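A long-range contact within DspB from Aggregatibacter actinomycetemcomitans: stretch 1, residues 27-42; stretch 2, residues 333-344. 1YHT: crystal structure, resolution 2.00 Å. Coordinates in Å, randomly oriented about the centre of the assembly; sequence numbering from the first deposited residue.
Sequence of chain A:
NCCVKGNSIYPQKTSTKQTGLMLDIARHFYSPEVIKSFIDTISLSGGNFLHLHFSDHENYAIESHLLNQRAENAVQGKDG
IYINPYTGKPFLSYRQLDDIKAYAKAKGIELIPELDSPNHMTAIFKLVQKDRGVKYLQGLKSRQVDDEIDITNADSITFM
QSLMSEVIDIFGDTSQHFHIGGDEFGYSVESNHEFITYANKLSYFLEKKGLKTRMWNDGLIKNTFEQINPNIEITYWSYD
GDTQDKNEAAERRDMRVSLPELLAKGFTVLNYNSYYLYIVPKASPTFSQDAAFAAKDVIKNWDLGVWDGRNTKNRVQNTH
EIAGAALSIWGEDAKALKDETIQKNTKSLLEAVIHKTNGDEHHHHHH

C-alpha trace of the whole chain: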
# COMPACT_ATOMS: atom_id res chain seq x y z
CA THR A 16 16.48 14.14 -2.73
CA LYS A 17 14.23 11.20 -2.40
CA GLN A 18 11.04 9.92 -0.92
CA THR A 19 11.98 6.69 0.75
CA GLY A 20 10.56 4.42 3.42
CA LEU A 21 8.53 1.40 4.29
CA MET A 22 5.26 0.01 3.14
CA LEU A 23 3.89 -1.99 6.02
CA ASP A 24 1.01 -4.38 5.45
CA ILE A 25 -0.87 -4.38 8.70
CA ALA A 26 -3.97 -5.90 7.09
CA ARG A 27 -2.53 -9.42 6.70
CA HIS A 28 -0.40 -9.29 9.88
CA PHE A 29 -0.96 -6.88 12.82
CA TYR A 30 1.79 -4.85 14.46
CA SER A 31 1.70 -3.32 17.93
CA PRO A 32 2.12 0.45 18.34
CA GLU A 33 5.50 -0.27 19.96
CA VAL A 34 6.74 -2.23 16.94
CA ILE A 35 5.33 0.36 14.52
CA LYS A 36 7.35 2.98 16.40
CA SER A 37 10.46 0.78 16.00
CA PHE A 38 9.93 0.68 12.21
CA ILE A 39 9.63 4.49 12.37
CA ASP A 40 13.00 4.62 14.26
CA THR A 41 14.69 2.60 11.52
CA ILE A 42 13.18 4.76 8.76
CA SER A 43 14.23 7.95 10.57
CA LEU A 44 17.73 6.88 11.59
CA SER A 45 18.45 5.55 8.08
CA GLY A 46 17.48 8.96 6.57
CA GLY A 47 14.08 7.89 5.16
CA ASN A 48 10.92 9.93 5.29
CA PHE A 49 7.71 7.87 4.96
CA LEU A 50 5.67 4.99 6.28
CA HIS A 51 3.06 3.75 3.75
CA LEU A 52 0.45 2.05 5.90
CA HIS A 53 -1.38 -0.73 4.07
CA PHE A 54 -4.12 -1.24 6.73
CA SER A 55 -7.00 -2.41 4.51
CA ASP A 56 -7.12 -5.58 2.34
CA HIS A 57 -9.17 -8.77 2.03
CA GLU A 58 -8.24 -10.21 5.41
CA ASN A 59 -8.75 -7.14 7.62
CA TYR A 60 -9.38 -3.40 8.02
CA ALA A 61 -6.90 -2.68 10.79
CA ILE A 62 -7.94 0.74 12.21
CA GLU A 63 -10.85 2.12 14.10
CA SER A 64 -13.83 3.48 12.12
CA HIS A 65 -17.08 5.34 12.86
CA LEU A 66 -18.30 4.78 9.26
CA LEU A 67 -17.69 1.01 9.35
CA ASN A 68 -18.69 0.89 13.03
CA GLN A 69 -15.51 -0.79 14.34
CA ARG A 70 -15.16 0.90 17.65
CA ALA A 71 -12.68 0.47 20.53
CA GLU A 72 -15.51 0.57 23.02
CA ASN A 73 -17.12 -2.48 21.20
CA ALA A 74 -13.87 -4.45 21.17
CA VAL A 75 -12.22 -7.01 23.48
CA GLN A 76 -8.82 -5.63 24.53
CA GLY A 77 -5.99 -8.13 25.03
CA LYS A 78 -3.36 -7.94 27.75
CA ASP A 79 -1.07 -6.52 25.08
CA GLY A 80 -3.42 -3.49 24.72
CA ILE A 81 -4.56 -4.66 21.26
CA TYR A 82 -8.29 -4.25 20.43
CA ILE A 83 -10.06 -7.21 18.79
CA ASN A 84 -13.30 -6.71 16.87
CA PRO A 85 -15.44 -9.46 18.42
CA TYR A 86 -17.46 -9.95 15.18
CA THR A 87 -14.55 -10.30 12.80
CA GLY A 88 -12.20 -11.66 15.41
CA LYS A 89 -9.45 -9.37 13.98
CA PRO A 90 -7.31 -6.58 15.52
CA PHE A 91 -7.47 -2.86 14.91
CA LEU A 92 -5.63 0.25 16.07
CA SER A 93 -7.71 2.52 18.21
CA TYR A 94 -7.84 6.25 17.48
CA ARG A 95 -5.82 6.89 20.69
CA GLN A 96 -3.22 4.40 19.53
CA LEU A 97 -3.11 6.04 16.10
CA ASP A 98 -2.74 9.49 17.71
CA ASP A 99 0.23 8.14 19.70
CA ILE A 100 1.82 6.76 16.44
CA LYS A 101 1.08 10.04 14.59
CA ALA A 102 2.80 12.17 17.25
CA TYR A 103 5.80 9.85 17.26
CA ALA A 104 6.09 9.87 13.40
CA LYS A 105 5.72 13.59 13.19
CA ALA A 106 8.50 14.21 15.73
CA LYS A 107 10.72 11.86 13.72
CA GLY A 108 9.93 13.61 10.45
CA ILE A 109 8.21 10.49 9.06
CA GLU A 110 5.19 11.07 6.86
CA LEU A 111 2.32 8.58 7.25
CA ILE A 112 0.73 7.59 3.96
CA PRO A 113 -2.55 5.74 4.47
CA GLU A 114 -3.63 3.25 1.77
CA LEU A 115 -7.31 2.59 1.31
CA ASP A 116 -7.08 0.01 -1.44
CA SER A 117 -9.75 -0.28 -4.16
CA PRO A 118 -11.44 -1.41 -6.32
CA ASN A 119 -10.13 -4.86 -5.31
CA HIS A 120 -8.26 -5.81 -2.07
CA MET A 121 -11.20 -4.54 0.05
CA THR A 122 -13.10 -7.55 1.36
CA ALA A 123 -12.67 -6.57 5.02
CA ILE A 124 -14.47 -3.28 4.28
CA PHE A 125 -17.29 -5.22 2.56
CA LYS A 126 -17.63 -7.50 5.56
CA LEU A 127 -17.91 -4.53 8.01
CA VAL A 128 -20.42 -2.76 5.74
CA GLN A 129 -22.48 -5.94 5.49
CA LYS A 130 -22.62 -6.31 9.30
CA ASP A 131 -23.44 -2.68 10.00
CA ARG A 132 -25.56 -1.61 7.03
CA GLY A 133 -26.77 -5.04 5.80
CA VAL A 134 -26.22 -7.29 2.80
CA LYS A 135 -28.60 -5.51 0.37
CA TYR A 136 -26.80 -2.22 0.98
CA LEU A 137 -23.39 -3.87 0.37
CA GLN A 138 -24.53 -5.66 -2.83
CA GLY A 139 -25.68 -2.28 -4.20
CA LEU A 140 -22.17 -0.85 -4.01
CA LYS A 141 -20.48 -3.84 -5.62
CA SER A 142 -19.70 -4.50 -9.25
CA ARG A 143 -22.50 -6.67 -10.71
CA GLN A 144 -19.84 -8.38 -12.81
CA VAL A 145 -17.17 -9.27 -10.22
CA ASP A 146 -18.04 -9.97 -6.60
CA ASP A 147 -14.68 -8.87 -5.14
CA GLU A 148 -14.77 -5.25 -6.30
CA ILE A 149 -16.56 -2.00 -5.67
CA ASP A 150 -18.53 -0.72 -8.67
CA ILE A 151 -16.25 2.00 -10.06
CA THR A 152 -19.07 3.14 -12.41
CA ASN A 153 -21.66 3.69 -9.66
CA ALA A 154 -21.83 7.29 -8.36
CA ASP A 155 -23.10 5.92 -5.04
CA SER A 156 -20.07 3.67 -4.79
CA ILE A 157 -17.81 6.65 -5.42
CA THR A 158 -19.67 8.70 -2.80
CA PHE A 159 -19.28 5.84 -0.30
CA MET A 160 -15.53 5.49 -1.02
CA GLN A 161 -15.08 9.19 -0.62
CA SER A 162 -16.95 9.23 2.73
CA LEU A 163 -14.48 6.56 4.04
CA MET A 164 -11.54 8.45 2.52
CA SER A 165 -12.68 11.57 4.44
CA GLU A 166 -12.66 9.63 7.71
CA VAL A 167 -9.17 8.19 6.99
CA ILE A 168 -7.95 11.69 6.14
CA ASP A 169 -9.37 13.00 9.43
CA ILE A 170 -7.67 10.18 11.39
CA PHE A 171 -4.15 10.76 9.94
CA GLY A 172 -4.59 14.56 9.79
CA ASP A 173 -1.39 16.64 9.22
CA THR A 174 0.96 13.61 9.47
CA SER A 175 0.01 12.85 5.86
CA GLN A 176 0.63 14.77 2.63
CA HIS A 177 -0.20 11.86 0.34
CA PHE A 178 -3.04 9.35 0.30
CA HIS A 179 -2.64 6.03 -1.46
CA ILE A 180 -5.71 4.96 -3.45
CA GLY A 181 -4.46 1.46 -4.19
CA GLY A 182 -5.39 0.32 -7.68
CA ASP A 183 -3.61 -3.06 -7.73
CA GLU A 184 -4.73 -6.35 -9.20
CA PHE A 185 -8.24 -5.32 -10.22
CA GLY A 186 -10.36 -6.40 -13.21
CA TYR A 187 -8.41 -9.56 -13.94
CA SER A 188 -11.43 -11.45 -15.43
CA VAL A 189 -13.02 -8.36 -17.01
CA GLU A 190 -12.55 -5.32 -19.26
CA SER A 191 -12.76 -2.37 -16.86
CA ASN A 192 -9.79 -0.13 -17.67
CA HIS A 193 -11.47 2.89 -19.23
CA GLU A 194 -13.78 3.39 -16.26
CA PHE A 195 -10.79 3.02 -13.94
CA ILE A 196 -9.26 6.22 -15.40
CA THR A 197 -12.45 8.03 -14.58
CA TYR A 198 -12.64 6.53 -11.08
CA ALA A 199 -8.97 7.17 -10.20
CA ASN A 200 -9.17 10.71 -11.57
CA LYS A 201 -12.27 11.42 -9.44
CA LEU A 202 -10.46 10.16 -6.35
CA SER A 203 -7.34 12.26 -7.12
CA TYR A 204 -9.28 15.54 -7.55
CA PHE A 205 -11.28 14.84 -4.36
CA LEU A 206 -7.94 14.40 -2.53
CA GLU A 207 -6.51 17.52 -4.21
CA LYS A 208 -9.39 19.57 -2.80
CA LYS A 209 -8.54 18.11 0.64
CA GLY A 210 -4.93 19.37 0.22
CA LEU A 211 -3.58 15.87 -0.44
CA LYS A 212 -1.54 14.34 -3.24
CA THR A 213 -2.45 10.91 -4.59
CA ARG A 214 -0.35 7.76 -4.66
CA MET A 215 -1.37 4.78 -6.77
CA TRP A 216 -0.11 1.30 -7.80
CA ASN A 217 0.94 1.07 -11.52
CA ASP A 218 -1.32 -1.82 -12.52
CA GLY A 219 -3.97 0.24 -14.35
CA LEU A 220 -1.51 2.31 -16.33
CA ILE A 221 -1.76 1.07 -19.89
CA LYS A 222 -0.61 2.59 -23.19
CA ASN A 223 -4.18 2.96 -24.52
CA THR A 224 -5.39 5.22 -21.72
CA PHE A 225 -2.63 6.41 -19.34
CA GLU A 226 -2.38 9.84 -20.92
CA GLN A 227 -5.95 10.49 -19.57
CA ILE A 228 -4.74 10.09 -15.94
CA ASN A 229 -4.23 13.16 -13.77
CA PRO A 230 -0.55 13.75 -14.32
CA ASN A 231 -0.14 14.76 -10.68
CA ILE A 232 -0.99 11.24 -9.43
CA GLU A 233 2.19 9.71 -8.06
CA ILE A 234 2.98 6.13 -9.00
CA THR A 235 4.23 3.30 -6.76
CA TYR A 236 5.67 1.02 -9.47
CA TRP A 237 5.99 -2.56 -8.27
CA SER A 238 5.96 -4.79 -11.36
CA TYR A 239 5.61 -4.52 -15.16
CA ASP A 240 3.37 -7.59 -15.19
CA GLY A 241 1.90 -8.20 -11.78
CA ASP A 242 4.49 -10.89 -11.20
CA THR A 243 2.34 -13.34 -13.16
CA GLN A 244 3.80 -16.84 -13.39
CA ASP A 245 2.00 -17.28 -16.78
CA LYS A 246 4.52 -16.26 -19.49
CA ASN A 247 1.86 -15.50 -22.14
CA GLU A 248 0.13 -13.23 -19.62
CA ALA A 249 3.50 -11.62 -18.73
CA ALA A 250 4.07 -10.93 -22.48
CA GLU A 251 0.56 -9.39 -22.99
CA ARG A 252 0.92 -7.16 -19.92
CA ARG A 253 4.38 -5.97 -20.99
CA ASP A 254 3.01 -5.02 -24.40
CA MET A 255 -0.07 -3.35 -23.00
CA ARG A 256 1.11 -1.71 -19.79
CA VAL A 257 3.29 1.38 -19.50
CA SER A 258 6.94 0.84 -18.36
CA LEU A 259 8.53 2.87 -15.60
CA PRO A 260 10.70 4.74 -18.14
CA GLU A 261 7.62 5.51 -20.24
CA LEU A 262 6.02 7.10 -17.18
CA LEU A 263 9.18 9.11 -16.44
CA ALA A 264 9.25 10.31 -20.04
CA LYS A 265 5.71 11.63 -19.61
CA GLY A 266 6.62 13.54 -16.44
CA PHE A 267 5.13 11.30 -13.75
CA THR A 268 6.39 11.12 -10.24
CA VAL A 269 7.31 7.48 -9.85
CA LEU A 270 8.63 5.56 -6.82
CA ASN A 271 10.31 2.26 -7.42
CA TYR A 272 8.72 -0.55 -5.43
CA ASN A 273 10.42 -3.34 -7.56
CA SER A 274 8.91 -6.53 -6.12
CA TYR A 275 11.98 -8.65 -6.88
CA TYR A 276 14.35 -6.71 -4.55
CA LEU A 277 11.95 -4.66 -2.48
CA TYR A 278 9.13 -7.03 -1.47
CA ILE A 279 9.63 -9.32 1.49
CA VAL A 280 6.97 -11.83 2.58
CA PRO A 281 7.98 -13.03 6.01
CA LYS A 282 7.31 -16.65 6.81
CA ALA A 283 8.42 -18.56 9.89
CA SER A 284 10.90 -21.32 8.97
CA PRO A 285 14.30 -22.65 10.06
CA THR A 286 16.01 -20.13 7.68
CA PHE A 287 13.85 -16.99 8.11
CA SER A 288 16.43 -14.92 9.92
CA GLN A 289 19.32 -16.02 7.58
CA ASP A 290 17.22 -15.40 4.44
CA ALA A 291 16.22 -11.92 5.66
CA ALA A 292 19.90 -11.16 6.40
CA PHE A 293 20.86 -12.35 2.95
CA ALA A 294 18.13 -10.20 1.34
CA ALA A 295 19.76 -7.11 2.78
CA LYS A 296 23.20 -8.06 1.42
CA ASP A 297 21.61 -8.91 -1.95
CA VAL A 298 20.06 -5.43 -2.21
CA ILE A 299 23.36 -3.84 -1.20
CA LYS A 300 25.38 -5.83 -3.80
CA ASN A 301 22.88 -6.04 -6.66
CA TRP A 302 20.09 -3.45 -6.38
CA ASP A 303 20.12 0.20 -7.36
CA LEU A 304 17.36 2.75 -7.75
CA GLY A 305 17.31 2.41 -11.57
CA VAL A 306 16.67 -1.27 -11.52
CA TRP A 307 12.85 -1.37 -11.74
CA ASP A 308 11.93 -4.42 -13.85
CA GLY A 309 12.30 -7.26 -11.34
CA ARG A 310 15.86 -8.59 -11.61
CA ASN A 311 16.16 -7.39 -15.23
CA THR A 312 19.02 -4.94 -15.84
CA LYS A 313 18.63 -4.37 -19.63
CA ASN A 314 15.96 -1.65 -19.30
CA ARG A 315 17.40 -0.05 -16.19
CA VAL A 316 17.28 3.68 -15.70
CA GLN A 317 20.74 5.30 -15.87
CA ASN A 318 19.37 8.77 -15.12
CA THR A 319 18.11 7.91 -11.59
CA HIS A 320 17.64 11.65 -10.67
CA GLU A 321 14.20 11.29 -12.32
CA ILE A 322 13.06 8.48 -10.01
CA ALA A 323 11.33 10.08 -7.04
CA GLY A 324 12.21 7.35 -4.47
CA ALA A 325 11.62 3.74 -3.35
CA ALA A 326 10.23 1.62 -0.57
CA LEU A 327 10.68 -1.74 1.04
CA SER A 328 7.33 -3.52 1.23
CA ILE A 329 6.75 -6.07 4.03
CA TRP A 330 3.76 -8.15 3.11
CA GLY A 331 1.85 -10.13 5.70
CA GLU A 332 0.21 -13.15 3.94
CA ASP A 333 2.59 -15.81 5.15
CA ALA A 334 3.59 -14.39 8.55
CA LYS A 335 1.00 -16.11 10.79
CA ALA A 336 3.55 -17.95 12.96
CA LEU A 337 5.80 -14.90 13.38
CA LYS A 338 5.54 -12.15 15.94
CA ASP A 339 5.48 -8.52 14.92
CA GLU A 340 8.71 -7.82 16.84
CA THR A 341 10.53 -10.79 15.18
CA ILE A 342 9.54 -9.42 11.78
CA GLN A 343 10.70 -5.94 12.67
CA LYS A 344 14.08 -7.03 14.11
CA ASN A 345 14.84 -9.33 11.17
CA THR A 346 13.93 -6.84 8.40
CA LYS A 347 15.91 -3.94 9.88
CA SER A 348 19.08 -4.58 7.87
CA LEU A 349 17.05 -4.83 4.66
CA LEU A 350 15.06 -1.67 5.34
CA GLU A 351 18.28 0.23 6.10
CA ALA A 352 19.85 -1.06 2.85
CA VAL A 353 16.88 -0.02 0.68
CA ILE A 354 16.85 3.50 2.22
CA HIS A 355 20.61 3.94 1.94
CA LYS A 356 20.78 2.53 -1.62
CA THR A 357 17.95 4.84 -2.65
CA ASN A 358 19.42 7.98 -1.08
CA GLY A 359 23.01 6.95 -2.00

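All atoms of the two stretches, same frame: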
# COMPACT_ATOMS: atom_id res chain seq x y z
N ARG A 27 -2.79 -7.97 6.66
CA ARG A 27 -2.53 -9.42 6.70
C ARG A 27 -1.82 -9.89 7.97
O ARG A 27 -1.84 -11.07 8.28
CB ARG A 27 -1.67 -9.84 5.50
CG ARG A 27 -2.45 -9.98 4.18
CD ARG A 27 -3.14 -8.69 3.70
NE ARG A 27 -3.53 -8.93 2.31
CZ ARG A 27 -2.73 -8.80 1.27
NH1 ARG A 27 -1.52 -8.30 1.43
NH2 ARG A 27 -3.15 -9.14 0.05
N HIS A 28 -1.08 -8.99 8.61
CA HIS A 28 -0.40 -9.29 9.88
C HIS A 28 -0.38 -8.01 10.75
O HIS A 28 -0.01 -6.95 10.26
CB HIS A 28 1.04 -9.74 9.68
CG HIS A 28 1.64 -10.39 10.89
ND1 HIS A 28 2.13 -9.67 11.97
CD2 HIS A 28 1.73 -11.69 11.24
CE1 HIS A 28 2.54 -10.51 12.91
NE2 HIS A 28 2.31 -11.74 12.49
N PHE A 29 -0.81 -8.09 12.01
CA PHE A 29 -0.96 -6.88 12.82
C PHE A 29 0.33 -6.57 13.52
O PHE A 29 1.04 -7.49 13.90
CB PHE A 29 -2.06 -7.10 13.87
CG PHE A 29 -2.54 -5.84 14.51
CD1 PHE A 29 -3.43 -5.01 13.86
CD2 PHE A 29 -2.12 -5.49 15.79
CE1 PHE A 29 -3.91 -3.87 14.43
CE2 PHE A 29 -2.60 -4.34 16.38
CZ PHE A 29 -3.49 -3.53 15.72
N TYR A 30 0.61 -5.29 13.74
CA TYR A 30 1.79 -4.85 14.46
C TYR A 30 1.40 -3.87 15.58
O TYR A 30 0.61 -2.92 15.40
CB TYR A 30 2.82 -4.16 13.52
CG TYR A 30 3.31 -5.05 12.37
CD1 TYR A 30 4.61 -5.58 12.36
CD2 TYR A 30 2.48 -5.36 11.32
CE1 TYR A 30 5.08 -6.35 11.31
CE2 TYR A 30 2.92 -6.18 10.26
CZ TYR A 30 4.22 -6.65 10.25
OH TYR A 30 4.66 -7.46 9.22
N SER A 31 1.96 -4.13 16.75
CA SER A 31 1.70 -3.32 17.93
C SER A 31 2.18 -1.88 17.72
O SER A 31 3.09 -1.63 16.95
CB SER A 31 2.38 -3.95 19.14
OG SER A 31 3.77 -3.66 19.15
N PRO A 32 1.54 -0.91 18.37
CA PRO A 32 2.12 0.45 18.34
C PRO A 32 3.62 0.53 18.63
O PRO A 32 4.36 1.24 17.94
CB PRO A 32 1.31 1.19 19.41
CG PRO A 32 -0.02 0.54 19.36
CD PRO A 32 0.24 -0.92 19.08
N GLU A 33 4.08 -0.22 19.62
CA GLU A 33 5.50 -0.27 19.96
C GLU A 33 6.39 -0.67 18.78
O GLU A 33 7.40 -0.05 18.52
CB GLU A 33 5.75 -1.23 21.14
CG GLU A 33 5.49 -0.64 22.52
CD GLU A 33 6.55 0.33 23.01
OE1 GLU A 33 7.67 0.32 22.45
OE2 GLU A 33 6.24 1.13 23.95
N VAL A 34 6.00 -1.72 18.09
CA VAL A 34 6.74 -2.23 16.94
C VAL A 34 6.64 -1.27 15.76
O VAL A 34 7.62 -1.06 15.06
CB VAL A 34 6.27 -3.63 16.57
CG1 VAL A 34 6.87 -4.07 15.26
CG2 VAL A 34 6.59 -4.65 17.71
N ILE A 35 5.47 -0.66 15.55
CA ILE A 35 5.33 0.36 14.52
C ILE A 35 6.27 1.53 14.77
O ILE A 35 6.92 2.03 13.84
CB ILE A 35 3.87 0.82 14.39
CG1 ILE A 35 3.02 -0.33 13.77
CG2 ILE A 35 3.81 2.04 13.48
CD1 ILE A 35 1.54 -0.10 13.73
N LYS A 36 6.37 1.96 16.01
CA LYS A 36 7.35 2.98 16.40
C LYS A 36 8.81 2.56 16.15
O LYS A 36 9.63 3.40 15.80
CB LYS A 36 7.17 3.38 17.86
CG LYS A 36 5.97 4.26 18.12
CD LYS A 36 5.71 4.34 19.62
CE LYS A 36 4.54 5.27 19.96
NZ LYS A 36 4.61 5.63 21.38
N SER A 37 9.14 1.28 16.35
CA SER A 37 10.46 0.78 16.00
C SER A 37 10.77 0.86 14.50
O SER A 37 11.86 1.22 14.11
CB SER A 37 10.67 -0.65 16.55
OG SER A 37 10.73 -0.66 17.98
N PHE A 38 9.79 0.52 13.66
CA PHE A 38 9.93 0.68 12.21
C PHE A 38 10.18 2.15 11.89
O PHE A 38 11.04 2.48 11.05
CB PHE A 38 8.64 0.24 11.47
CG PHE A 38 8.53 -1.20 11.25
CD1 PHE A 38 9.48 -1.88 10.51
CD2 PHE A 38 7.45 -1.91 11.75
CE1 PHE A 38 9.33 -3.23 10.25
CE2 PHE A 38 7.29 -3.24 11.48
CZ PHE A 38 8.27 -3.91 10.74
N ILE A 39 9.42 3.05 12.55
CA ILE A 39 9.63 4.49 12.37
C ILE A 39 11.09 4.91 12.76
O ILE A 39 11.71 5.73 12.09
CB ILE A 39 8.59 5.30 13.14
CG1 ILE A 39 7.25 5.26 12.39
CG2 ILE A 39 9.07 6.77 13.30
CD1 ILE A 39 6.10 5.51 13.23
N ASP A 40 11.62 4.33 13.83
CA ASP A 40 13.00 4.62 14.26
C ASP A 40 13.98 4.24 13.18
O ASP A 40 14.83 5.04 12.79
CB ASP A 40 13.32 3.87 15.53
CG ASP A 40 12.51 4.36 16.72
OD1 ASP A 40 12.13 5.54 16.80
OD2 ASP A 40 12.26 3.53 17.61
N THR A 41 13.82 3.06 12.62
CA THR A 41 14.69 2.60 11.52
C THR A 41 14.60 3.54 10.31
O THR A 41 15.63 3.93 9.76
CB THR A 41 14.36 1.16 11.11
OG1 THR A 41 14.50 0.34 12.23
CG2 THR A 41 15.29 0.63 10.02
N ILE A 42 13.37 3.91 9.91
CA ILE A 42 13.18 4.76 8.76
C ILE A 42 13.94 6.08 9.01
O ILE A 42 14.70 6.57 8.15
CB ILE A 42 11.66 5.02 8.45
CG1 ILE A 42 10.95 3.71 8.07
CG2 ILE A 42 11.49 6.00 7.28
CD1 ILE A 42 9.46 3.75 8.22
N ASP A 333 1.98 -14.54 4.78
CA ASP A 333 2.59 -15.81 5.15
C ASP A 333 3.11 -15.80 6.60
O ASP A 333 3.74 -16.76 7.04
CB ASP A 333 3.78 -16.12 4.20
CG ASP A 333 3.34 -16.62 2.81
OD1 ASP A 333 2.14 -16.85 2.58
OD2 ASP A 333 4.21 -16.75 1.94
N ALA A 334 2.90 -14.67 7.30
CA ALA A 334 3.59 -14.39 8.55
C ALA A 334 2.84 -14.87 9.82
O ALA A 334 3.17 -14.47 10.93
CB ALA A 334 3.86 -12.92 8.64
N LYS A 335 1.84 -15.75 9.66
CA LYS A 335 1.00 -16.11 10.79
C LYS A 335 1.76 -16.64 12.02
O LYS A 335 1.35 -16.40 13.14
CB LYS A 335 -0.06 -17.14 10.39
CG LYS A 335 0.45 -18.49 10.00
CD LYS A 335 -0.68 -19.39 9.41
CE LYS A 335 -0.80 -19.31 7.85
NZ LYS A 335 -1.74 -20.32 7.20
N ALA A 336 2.84 -17.39 11.82
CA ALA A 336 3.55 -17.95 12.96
C ALA A 336 4.68 -17.05 13.44
O ALA A 336 5.45 -17.44 14.31
CB ALA A 336 4.09 -19.33 12.59
N LEU A 337 4.78 -15.83 12.92
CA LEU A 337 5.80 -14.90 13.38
C LEU A 337 5.20 -13.76 14.17
O LEU A 337 4.12 -13.24 13.82
CB LEU A 337 6.56 -14.29 12.20
CG LEU A 337 7.51 -15.11 11.34
CD1 LEU A 337 7.83 -14.28 10.10
CD2 LEU A 337 8.76 -15.40 12.13
N LYS A 338 5.91 -13.33 15.21
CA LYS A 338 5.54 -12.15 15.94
C LYS A 338 6.00 -10.87 15.26
O LYS A 338 7.04 -10.83 14.60
CB LYS A 338 6.15 -12.17 17.33
CG LYS A 338 5.58 -13.30 18.19
CD LYS A 338 4.11 -13.00 18.53
CE LYS A 338 3.64 -13.83 19.74
NZ LYS A 338 2.99 -15.10 19.31
N ASP A 339 5.20 -9.83 15.46
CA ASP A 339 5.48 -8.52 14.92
C ASP A 339 6.92 -8.09 15.22
O ASP A 339 7.66 -7.72 14.33
CB ASP A 339 4.38 -7.50 15.38
CG ASP A 339 4.21 -7.39 16.87
OD1 ASP A 339 4.92 -8.09 17.63
OD2 ASP A 339 3.33 -6.57 17.29
N GLU A 340 7.34 -8.20 16.48
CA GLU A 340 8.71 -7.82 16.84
C GLU A 340 9.79 -8.66 16.14
O GLU A 340 10.81 -8.13 15.75
CB GLU A 340 8.86 -7.82 18.37
CG GLU A 340 10.27 -7.57 18.85
CD GLU A 340 10.86 -6.20 18.49
OE1 GLU A 340 10.16 -5.30 17.94
OE2 GLU A 340 12.08 -6.02 18.78
N THR A 341 9.55 -9.95 15.92
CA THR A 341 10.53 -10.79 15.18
C THR A 341 10.66 -10.29 13.75
O THR A 341 11.78 -10.19 13.18
CB THR A 341 10.07 -12.24 15.17
OG1 THR A 341 9.98 -12.69 16.51
CG2 THR A 341 11.00 -13.18 14.39
N ILE A 342 9.52 -9.96 13.15
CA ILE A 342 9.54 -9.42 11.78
C ILE A 342 10.33 -8.12 11.71
O ILE A 342 11.19 -7.90 10.82
CB ILE A 342 8.11 -9.17 11.25
CG1 ILE A 342 7.39 -10.51 11.08
CG2 ILE A 342 8.19 -8.37 9.89
CD1 ILE A 342 5.87 -10.37 11.03
N GLN A 343 10.02 -7.21 12.62
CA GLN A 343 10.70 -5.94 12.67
C GLN A 343 12.22 -6.11 12.86
O GLN A 343 13.01 -5.52 12.11
CB GLN A 343 10.11 -5.10 13.78
CG GLN A 343 10.59 -3.66 13.83
CD GLN A 343 11.86 -3.46 14.66
OE1 GLN A 343 12.03 -4.04 15.72
NE2 GLN A 343 12.76 -2.65 14.16
N LYS A 344 12.64 -6.89 13.85
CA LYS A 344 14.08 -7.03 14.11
C LYS A 344 14.82 -7.66 12.94
O LYS A 344 15.93 -7.24 12.60
CB LYS A 344 14.36 -7.80 15.41
CG LYS A 344 13.91 -9.23 15.39
CD LYS A 344 14.33 -10.03 16.72
CE LYS A 344 13.40 -9.80 17.93
NZ LYS A 344 12.23 -10.84 18.10
O HOH W 1 4.48 -6.12 20.14
O HOH W 2 9.74 -2.90 18.84

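Segments far apart in sequence often meet through a few side chains, each asked to satisfy polar groups and fill space at once. The contact between residues 27-42 and 333-344 of DspB, whose touching residues lie at least 302 positions apart, illustrates the principle. Each stretch runs from a loop into a helix, and helices 32-42 and 339-344 lie side by side, nearly parallel: their N-to-C directions differ by 7° and their axes approach to 9.7 Å. The backbones come close where the helices begin, with the CA atoms of Tyr-30 and Asp-339 5.2 Å apart. Asp-339, Gln-343 and His-28 cover the most surface, together nearly half of the 572 Å² buried in total.

Asp-339 joins the two helix starts. Its OD2 accepts a hydrogen bond from the backbone N of Ser-31 at 2.8 Å, nearly straight at 163°, while its OD1 accepts from the N of Glu-340 at 2.7 Å. One carboxylate thus serves an amide on each stretch. Ser-31, in turn, caps its own helix: its OG accepts from Val-34 N at 3.1 Å. A water bridges the same two side chains, bonding to Ser-31 OG at 2.7 Å and donating to Asp-339 OD2 at 3.1 Å. The aliphatic part of Asp-339 is used as well, its CB lying 3.6 Å from Tyr-30 CD1.

His-28 works among the loops. Residues Ala-334 to Leu-337 form a type I turn, and the imidazole reaches it, NE2 donating to Leu-337 O at 2.7 Å. This bond lies near the plane of the ring, where a nitrogen can direct its proton, and so leaves the faces free for apolar contact. Ile-342 CD1 takes one of them, 3.9 Å from the ring centroid and 14° off the normal, in a CH-pi interaction. The same isoleucine also meets Tyr-30, with its CG2 4.0 Å from Tyr-30 CE1.

Further along the helices, Gln-343 is a knob in a hole formed by Val-34, Ser-37, Phe-38 and Thr-41. Here a polar residue packs largely through its carbons: CG stands 3.8 Å above the centroid of the Phe-38 ring, only 8° off the normal, and CB lies 3.7 Å from Val-34 CG1. Beside it, a second water links the helices, bonding to Ser-37 OG at 2.6 Å and donating to Glu-340 OE1 at 2.6 Å. Direct polar bonds therefore fasten the helix starts and the loop, whereas close packing, aided by water, carries the contact along the helices.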